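Local coordinates for protein Lys-gingipain W83 (Porphyromonas gingivalis, PDB 6I9A) that acts as a secreted calcium-binding cysteine endopeptidase with a strong preference for lysine at P1 of its substrates, at residues L243-C248 / A275-S280; C248-Q253 / S280-W285. One frame throughout, in Å; residues are numbered along the deposited sequence.

Interaction 1 (L243-C248 / A275-S280); sequences LAIGNC and AYIGSS. With H8E (benzyl-N-[(2S)-1-[[(3S)-7-amino-1-(benzylamino)-1,2-dioxoheptan-3-yl]amino]-5-(2-methyl-2-phenylhydrazinyl)-1,5-dioxopentan-2-yl]carbamate), chain I.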
loop_
_atom_site.group_PDB
_atom_site.type_symbol
_atom_site.label_atom_id
_atom_site.label_comp_id
_atom_site.label_asym_id
_atom_site.label_seq_id
_atom_site.Cartn_x
_atom_site.Cartn_y
_atom_site.Cartn_z
ATOM N N LEU A 243 -8.439 0.259 3.486
ATOM C CA LEU A 243 -7.817 0.379 2.165
ATOM C C LEU A 243 -8.971 0.413 1.156
ATOM O O LEU A 243 -9.887 -0.420 1.250
ATOM C CB LEU A 243 -6.972 -0.875 1.918
ATOM C CG LEU A 243 -6.505 -1.067 0.456
ATOM C CD1 LEU A 243 -5.610 0.076 -0.039
ATOM C CD2 LEU A 243 -5.754 -2.377 0.315
ATOM N N ALA A 244 -8.953 1.371 0.229
ATOM C CA ALA A 244 -9.958 1.382 -0.850
ATOM C C ALA A 244 -9.234 1.252 -2.171
ATOM O O ALA A 244 -8.134 1.819 -2.366
ATOM C CB ALA A 244 -10.787 2.646 -0.792
ATOM N N ILE A 245 -9.878 0.534 -3.091
ATOM C CA ILE A 245 -9.333 0.334 -4.467
ATOM C C ILE A 245 -10.450 0.674 -5.443
ATOM O O ILE A 245 -11.544 0.055 -5.410
ATOM C CB ILE A 245 -8.848 -1.110 -4.676
ATOM C CG1 ILE A 245 -7.754 -1.437 -3.646
ATOM C CG2 ILE A 245 -8.339 -1.281 -6.127
ATOM C CD1 ILE A 245 -7.113 -2.812 -3.834
ATOM N N GLY A 246 -10.196 1.659 -6.291
ATOM C CA GLY A 246 -11.121 2.042 -7.361
ATOM C C GLY A 246 -10.577 1.530 -8.691
ATOM O O GLY A 246 -9.598 2.078 -9.220
ATOM N N ASN A 247 -11.117 0.395 -9.150
ATOM C CA ASN A 247 -10.788 -0.123 -10.490
ATOM C C ASN A 247 -11.752 0.540 -11.475
ATOM O O ASN A 247 -12.856 0.037 -11.763
ATOM C CB ASN A 247 -10.879 -1.628 -10.526
ATOM C CG ASN A 247 -9.839 -2.307 -9.654
ATOM O OD1 ASN A 247 -10.153 -3.017 -8.696
ATOM N ND2 ASN A 247 -8.556 -2.076 -9.978
ATOM N N CYS A 248 -11.371 1.759 -11.881
ATOM C CA CYS A 248 -12.254 2.696 -12.602
ATOM C C CYS A 248 -11.418 3.832 -13.124
ATOM O O CYS A 248 -10.256 4.011 -12.724
ATOM C CB CYS A 248 -13.391 3.209 -11.711
ATOM S SG CYS A 248 -12.840 4.042 -10.200
ATOM N N ALA A 275 -5.088 4.336 2.826
ATOM C CA ALA A 275 -4.419 4.231 1.524
ATOM C C ALA A 275 -5.506 4.001 0.498
ATOM O O ALA A 275 -6.575 3.441 0.772
ATOM C CB ALA A 275 -3.420 3.093 1.503
ATOM N N TYR A 276 -5.180 4.410 -0.732
ATOM C CA TYR A 276 -6.065 4.270 -1.913
ATOM C C TYR A 276 -5.247 3.835 -3.078
ATOM O O TYR A 276 -4.163 4.365 -3.327
ATOM C CB TYR A 276 -6.723 5.616 -2.224
ATOM C CG TYR A 276 -7.738 5.513 -3.347
ATOM C CD1 TYR A 276 -8.965 4.888 -3.143
ATOM C CD2 TYR A 276 -7.457 6.007 -4.618
ATOM C CE1 TYR A 276 -9.911 4.785 -4.166
ATOM C CE2 TYR A 276 -8.408 5.916 -5.650
ATOM C CZ TYR A 276 -9.628 5.295 -5.410
ATOM O OH TYR A 276 -10.575 5.164 -6.383
ATOM N N ILE A 277 -5.776 2.850 -3.816
ATOM C CA ILE A 277 -5.186 2.471 -5.106
ATOM C C ILE A 277 -6.186 2.828 -6.199
ATOM O O ILE A 277 -7.363 2.433 -6.103
ATOM C CB ILE A 277 -4.889 0.943 -5.174
ATOM C CG1 ILE A 277 -3.775 0.590 -4.163
ATOM C CG2 ILE A 277 -4.451 0.575 -6.602
ATOM C CD1 ILE A 277 -3.692 -0.914 -3.880
ATOM N N GLY A 278 -5.759 3.582 -7.188
ATOM C CA GLY A 278 -6.631 3.902 -8.298
ATOM C C GLY A 278 -5.815 4.387 -9.468
ATOM O O GLY A 278 -4.566 4.419 -9.431
ATOM N N SER A 279 -6.510 4.791 -10.516
ATOM C CA SER A 279 -5.893 5.159 -11.788
ATOM C C SER A 279 -5.946 6.654 -12.026
ATOM O O SER A 279 -6.960 7.306 -11.787
ATOM C CB SER A 279 -6.647 4.467 -12.913
ATOM O OG SER A 279 -6.037 4.736 -14.174
ATOM N N SER A 280 -4.805 7.220 -12.480
ATOM C CA SER A 280 -4.759 8.631 -12.872
ATOM C C SER A 280 -5.498 8.882 -14.220
ATOM O O SER A 280 -6.343 9.769 -14.275
ATOM C CB SER A 280 -3.296 9.068 -12.903
ATOM O OG SER A 280 -3.224 10.346 -13.509
HETATM C CAQ H8E I . -17.347 9.382 -15.681
HETATM C CAK H8E I . -18.446 9.840 -14.925
HETATM C CAH H8E I . -19.656 9.144 -14.961
HETATM C CAL H8E I . -19.811 8.007 -15.749
HETATM C CAR H8E I . -18.718 7.593 -16.496
HETATM C CBO H8E I . -17.481 8.220 -16.455
HETATM C CBA H8E I . -16.451 7.739 -17.291
HETATM N NBE H8E I . -15.657 6.666 -16.670
HETATM C CBL H8E I . -15.096 5.653 -17.387
HETATM O OAE H8E I . -15.320 5.515 -18.596
HETATM C CBN H8E I . -14.192 4.702 -16.608
HETATM O OAG H8E I . -14.384 4.733 -15.353
HETATM C CBS H8E I . -14.154 3.282 -17.255
HETATM C CBB H8E I . -13.686 2.190 -16.286
HETATM C CAY H8E I . -13.765 0.784 -16.888
HETATM C CAX H8E I . -13.075 -0.307 -16.063
HETATM C CAW H8E I . -13.845 -0.646 -14.794
HETATM N NAB H8E I . -13.131 -1.737 -14.065
HETATM N NBG H8E I . -13.358 3.229 -18.488
HETATM C C H8E I . -13.799 2.883 -19.697
HETATM O O H8E I . -14.956 2.603 -19.983
HETATM C CA H8E I . -12.742 3.052 -20.781
HETATM N N H8E I . -13.006 2.222 -21.953
HETATM C CBK H8E I . -12.918 0.869 -21.921
HETATM O OAD H8E I . -12.732 0.292 -20.840
HETATM O OBI H8E I . -13.052 0.283 -23.050
HETATM C CBD H8E I . -13.064 -1.191 -23.097
HETATM C CBP H8E I . -13.470 -1.673 -24.417
HETATM C CAS H8E I . -12.541 -2.083 -25.373
HETATM C CAM H8E I . -12.915 -2.577 -26.660
HETATM C CAI H8E I . -14.291 -2.556 -26.945
HETATM C CAN H8E I . -15.206 -2.083 -26.017
HETATM C CAT H8E I . -14.823 -1.646 -24.761
HETATM C CB H8E I . -12.689 4.526 -21.217
HETATM C CG H8E I . -14.038 5.046 -21.781
HETATM C CD H8E I . -14.057 6.545 -21.841
HETATM O OE1 H8E I . -13.550 7.141 -22.793
HETATM N NE2 H8E I . -14.601 7.104 -20.745
HETATM N NBT H8E I . -14.576 8.489 -20.514
HETATM C CAA H8E I . -13.820 8.842 -19.282
HETATM C CBQ H8E I . -15.765 9.177 -20.904
HETATM C CAU H8E I . -16.163 10.376 -20.292
HETATM C CAO H8E I . -17.296 11.052 -20.737
HETATM C CAJ H8E I . -18.049 10.536 -21.784
HETATM C CAP H8E I . -17.694 9.330 -22.372
HETATM C CAV H8E I . -16.544 8.663 -21.949
HETATM O O HOH W 1 -9.339 4.665 -10.241
#
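The backbone O of A244 is met by two groups of the strand beside it. I277 N donates a hydrogen bond to it at 3.0 Å, in the carbonyl plane. Y276 CA adds a CA-H...O contact to the same atom at 3.2 Å. The next rung is G246 N to I277 O at 2.9 Å, with a C=O...N angle of 171°. A244 N to A275 O closes the ladder at the other end. The strands run parallel, their segment axes 6° apart.

Y276 CG is anti to the backbone N (chi1 -175°), beside the carbonyl carbon. This turns CG toward the neighbouring strand, and the ring comes close to A244 O and G246. A244 CB meets its edge in the ring plane, 3.7 Å from CD1. The phenol OH, hydrogen-bonded to T251 and W222, ends 3.3 Å from G246 CA, on the side where a beta carbon would otherwise stand.

I245 and I277 share the other face of the sheet with L243 and A275. The two isoleucines lie side by side and point the same way, with their CD1 atoms 3.9 Å apart. Helix 325-342 packs against L243, I245 and I277.

Past G246 the strands separate, and a water fills in for direct bonds. It donates to G246 O and C248 O and accepts from S279 N. N247 O takes a hydrogen bond from the inhibitor amine NAB at 2.9 Å. These are neighbouring parallel strands of a beta-alpha-beta unit with helix 261-267. The C-terminal end of 243-248 reaches the pocket of the lysine-like amine, consistent with the P1 lysine preference.

Interaction 2 (C248-Q253 / S280-W285); sequences CCITAQ and SPNSYW. With H8E (benzyl-N-[(2S)-1-[[(3S)-7-amino-1-(benzylamino)-1,2-dioxoheptan-3-yl]amino]-5-(2-methyl-2-phenylhydrazinyl)-1,5-dioxopentan-2-yl]carbamate), chain I.
C249 SG packs against N282, 3.6 Å from its CB, and is covalently bound to CBN of the inhibitor. Its torsion sets SG beside the backbone N, anti to the carbonyl carbon (chi1 -64°), where sulfur and amide hold the same group: C249 N donates to the inhibitor's OAG at 2.8 Å.

Two direct hydrogen bonds join the loops. I250 N reaches P281 O at 3.0 Å from well above the carbonyl plane. Q253 NE2 donates to S280 O at 2.9 Å with a nearly straight N-H...O angle of 169°. That oxygen lies in the plane of the Q253 amide. I250 CA makes a CA-H...O contact to the same S280 O. I250 and Q253 are the two ends of a type I beta turn, closed by Q253 N to I250 O.

Packing fills in between them. I250 CG2 lies against S280 O and P281 C, and 3.5 Å from N282 OD1. S283 OG sits close to the C248 carbonyl, but its hydrogen bond goes to D288.

The second loop also holds the inhibitor. S283 O accepts from NBG, and W285 N donates to OAD at 3.0 Å. CAY of the lysine-like chain lies over one face of the W285 indole, 3.4 Å above its plane and offset toward the rim. CA of the inhibitor lies over one face of the Y284 ring.

C249 is the catalytic nucleophile, and its covalent bond occupies the sulfur that would attack a substrate. The backbone bonds of S283 and W285 are consistent with substrate-like binding of the inhibitor chain.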
loop_
_atom_site.group_PDB
_atom_site.type_symbol
_atom_site.label_atom_id
_atom_site.label_comp_id
_atom_site.label_asym_id
_atom_site.label_seq_id
_atom_site.Cartn_x
_atom_site.Cartn_y
_atom_site.Cartn_z
ATOM N N CYS A 248 -11.371 1.759 -11.881
ATOM C CA CYS A 248 -12.254 2.696 -12.602
ATOM C C CYS A 248 -11.418 3.832 -13.124
ATOM O O CYS A 248 -10.256 4.011 -12.724
ATOM C CB CYS A 248 -13.391 3.209 -11.711
ATOM S SG CYS A 248 -12.840 4.042 -10.200
ATOM N N CYS A 249 -11.979 4.675 -13.961
ATOM C CA CYS A 249 -11.254 5.832 -14.477
ATOM C C CYS A 249 -10.956 6.870 -13.418
ATOM O O CYS A 249 -11.768 7.082 -12.511
ATOM C CB CYS A 249 -12.099 6.510 -15.570
ATOM S SG CYS A 249 -12.388 5.460 -17.040
ATOM N N ILE A 250 -9.797 7.508 -13.570
ATOM C CA ILE A 250 -9.345 8.850 -13.183
ATOM C C ILE A 250 -9.550 9.273 -11.710
ATOM O O ILE A 250 -9.181 10.426 -11.416
ATOM C CB ILE A 250 -9.913 9.935 -14.149
ATOM C CG1 ILE A 250 -11.451 10.035 -14.112
ATOM C CG2 ILE A 250 -9.401 9.649 -15.580
ATOM C CD1 ILE A 250 -12.013 11.134 -15.074
ATOM N N THR A 251 -9.970 8.385 -10.795
ATOM C CA THR A 251 -10.116 8.814 -9.403
ATOM C C THR A 251 -8.800 9.139 -8.719
ATOM O O THR A 251 -8.849 9.779 -7.651
ATOM C CB THR A 251 -10.808 7.734 -8.602
ATOM O OG1 THR A 251 -10.009 6.546 -8.534
ATOM C CG2 THR A 251 -12.230 7.432 -9.067
ATOM N N ALA A 252 -7.654 8.729 -9.295
ATOM C CA ALA A 252 -6.343 9.046 -8.717
ATOM C C ALA A 252 -5.640 10.042 -9.605
ATOM O O ALA A 252 -4.411 10.112 -9.598
ATOM C CB ALA A 252 -5.529 7.770 -8.521
ATOM N N GLN A 253 -6.373 10.899 -10.327
ATOM C CA GLN A 253 -5.729 11.941 -11.193
ATOM C C GLN A 253 -5.362 13.114 -10.283
ATOM O O GLN A 253 -6.073 14.117 -10.165
ATOM C CB GLN A 253 -6.693 12.345 -12.299
ATOM C CG GLN A 253 -5.922 13.057 -13.434
ATOM C CD GLN A 253 -6.823 13.365 -14.589
ATOM O OE1 GLN A 253 -7.176 14.547 -14.849
ATOM N NE2 GLN A 253 -7.195 12.337 -15.315
ATOM N N SER A 280 -4.805 7.220 -12.480
ATOM C CA SER A 280 -4.759 8.631 -12.872
ATOM C C SER A 280 -5.498 8.882 -14.220
ATOM O O SER A 280 -6.343 9.769 -14.275
ATOM C CB SER A 280 -3.296 9.068 -12.903
ATOM O OG SER A 280 -3.224 10.346 -13.509
ATOM N N PRO A 281 -5.252 8.085 -15.269
ATOM C CA PRO A 281 -6.012 8.233 -16.528
ATOM C C PRO A 281 -7.229 7.304 -16.481
ATOM O O PRO A 281 -7.561 6.668 -15.452
ATOM C CB PRO A 281 -5.017 7.757 -17.561
ATOM C CG PRO A 281 -4.360 6.554 -16.870
ATOM C CD PRO A 281 -4.156 7.102 -15.447
ATOM N N ASN A 282 -7.894 7.144 -17.613
ATOM C CA ASN A 282 -8.951 6.138 -17.710
ATOM C C ASN A 282 -8.394 4.762 -17.435
ATOM O O ASN A 282 -7.241 4.470 -17.802
ATOM C CB ASN A 282 -9.540 6.149 -19.140
ATOM C CG ASN A 282 -10.256 7.443 -19.458
ATOM O OD1 ASN A 282 -10.572 8.240 -18.584
ATOM N ND2 ASN A 282 -10.565 7.656 -20.741
ATOM N N SER A 283 -9.182 3.899 -16.830
ATOM C CA SER A 283 -8.832 2.484 -16.760
ATOM C C SER A 283 -9.703 1.744 -17.765
ATOM O O SER A 283 -10.618 2.355 -18.339
ATOM C CB SER A 283 -8.923 1.898 -15.345
ATOM O OG SER A 283 -10.280 1.713 -14.975
ATOM N N TYR A 284 -9.414 0.459 -18.000
ATOM C CA TYR A 284 -10.122 -0.272 -19.046
ATOM C C TYR A 284 -10.696 -1.540 -18.513
ATOM O O TYR A 284 -10.131 -2.198 -17.632
ATOM C CB TYR A 284 -9.156 -0.585 -20.222
ATOM C CG TYR A 284 -8.878 0.655 -21.030
ATOM C CD1 TYR A 284 -7.966 1.621 -20.592
ATOM C CD2 TYR A 284 -9.587 0.910 -22.202
ATOM C CE1 TYR A 284 -7.812 2.818 -21.280
ATOM C CE2 TYR A 284 -9.432 2.099 -22.904
ATOM C CZ TYR A 284 -8.525 3.027 -22.460
ATOM O OH TYR A 284 -8.384 4.157 -23.236
ATOM N N TRP A 285 -11.856 -1.923 -19.077
ATOM C CA TRP A 285 -12.540 -3.109 -18.561
ATOM C C TRP A 285 -11.698 -4.361 -18.657
ATOM O O TRP A 285 -11.717 -5.180 -17.728
ATOM C CB TRP A 285 -13.869 -3.287 -19.314
ATOM C CG TRP A 285 -14.955 -2.359 -18.847
ATOM C CD1 TRP A 285 -15.359 -1.204 -19.448
ATOM C CD2 TRP A 285 -15.733 -2.474 -17.632
ATOM N NE1 TRP A 285 -16.366 -0.606 -18.709
ATOM C CE2 TRP A 285 -16.608 -1.359 -17.599
ATOM C CE3 TRP A 285 -15.786 -3.417 -16.589
ATOM C CZ2 TRP A 285 -17.528 -1.165 -16.578
ATOM C CZ3 TRP A 285 -16.718 -3.231 -15.575
ATOM C CH2 TRP A 285 -17.561 -2.105 -15.574
HETATM C CAQ H8E I . -17.347 9.382 -15.681
HETATM C CAK H8E I . -18.446 9.840 -14.925
HETATM C CAH H8E I . -19.656 9.144 -14.961
HETATM C CAL H8E I . -19.811 8.007 -15.749
HETATM C CAR H8E I . -18.718 7.593 -16.496
HETATM C CBO H8E I . -17.481 8.220 -16.455
HETATM C CBA H8E I . -16.451 7.739 -17.291
HETATM N NBE H8E I . -15.657 6.666 -16.670
HETATM C CBL H8E I . -15.096 5.653 -17.387
HETATM O OAE H8E I . -15.320 5.515 -18.596
HETATM C CBN H8E I . -14.192 4.702 -16.608
HETATM O OAG H8E I . -14.384 4.733 -15.353
HETATM C CBS H8E I . -14.154 3.282 -17.255
HETATM C CBB H8E I . -13.686 2.190 -16.286
HETATM C CAY H8E I . -13.765 0.784 -16.888
HETATM C CAX H8E I . -13.075 -0.307 -16.063
HETATM C CAW H8E I . -13.845 -0.646 -14.794
HETATM N NAB H8E I . -13.131 -1.737 -14.065
HETATM N NBG H8E I . -13.358 3.229 -18.488
HETATM C C H8E I . -13.799 2.883 -19.697
HETATM O O H8E I . -14.956 2.603 -19.983
HETATM C CA H8E I . -12.742 3.052 -20.781
HETATM N N H8E I . -13.006 2.222 -21.953
HETATM C CBK H8E I . -12.918 0.869 -21.921
HETATM O OAD H8E I . -12.732 0.292 -20.840
HETATM O OBI H8E I . -13.052 0.283 -23.050
HETATM C CBD H8E I . -13.064 -1.191 -23.097
HETATM C CBP H8E I . -13.470 -1.673 -24.417
HETATM C CAS H8E I . -12.541 -2.083 -25.373
HETATM C CAM H8E I . -12.915 -2.577 -26.660
HETATM C CAI H8E I . -14.291 -2.556 -26.945
HETATM C CAN H8E I . -15.206 -2.083 -26.017
HETATM C CAT H8E I . -14.823 -1.646 -24.761
HETATM C CB H8E I . -12.689 4.526 -21.217
HETATM C CG H8E I . -14.038 5.046 -21.781
HETATM C CD H8E I . -14.057 6.545 -21.841
HETATM O OE1 H8E I . -13.550 7.141 -22.793
HETATM N NE2 H8E I . -14.601 7.104 -20.745
HETATM N NBT H8E I . -14.576 8.489 -20.514
HETATM C CAA H8E I . -13.820 8.842 -19.282
HETATM C CBQ H8E I . -15.765 9.177 -20.904
HETATM C CAU H8E I . -16.163 10.376 -20.292
HETATM C CAO H8E I . -17.296 11.052 -20.737
HETATM C CAJ H8E I . -18.049 10.536 -21.784
HETATM C CAP H8E I . -17.694 9.330 -22.372
HETATM C CAV H8E I . -16.544 8.663 -21.949
#

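Overall arrangement
Interaction 1 runs straight into interaction 2: the two contacts share C248 and S280, where the strands lead into the loops. Their centres are 9 Å apart. Two probable hydrogen bonds tie them together. Y276 OH of the sheet lies 2.6 Å from T251 OG1 of the loop, and S279 O lies 3.0 Å from A252 N. A252 CB packs on G278 C at 3.5 Å. Both contacts touch the inhibitor: interaction 1 receives its terminal amine, and interaction 2 its warhead and peptide-like backbone, while W285 also lines the lysine-like chain. The inhibitor is also hydrogen-bonded to T214 and D288. H216, the inferred proton donor, has its side chain about 6 Å from that of C248.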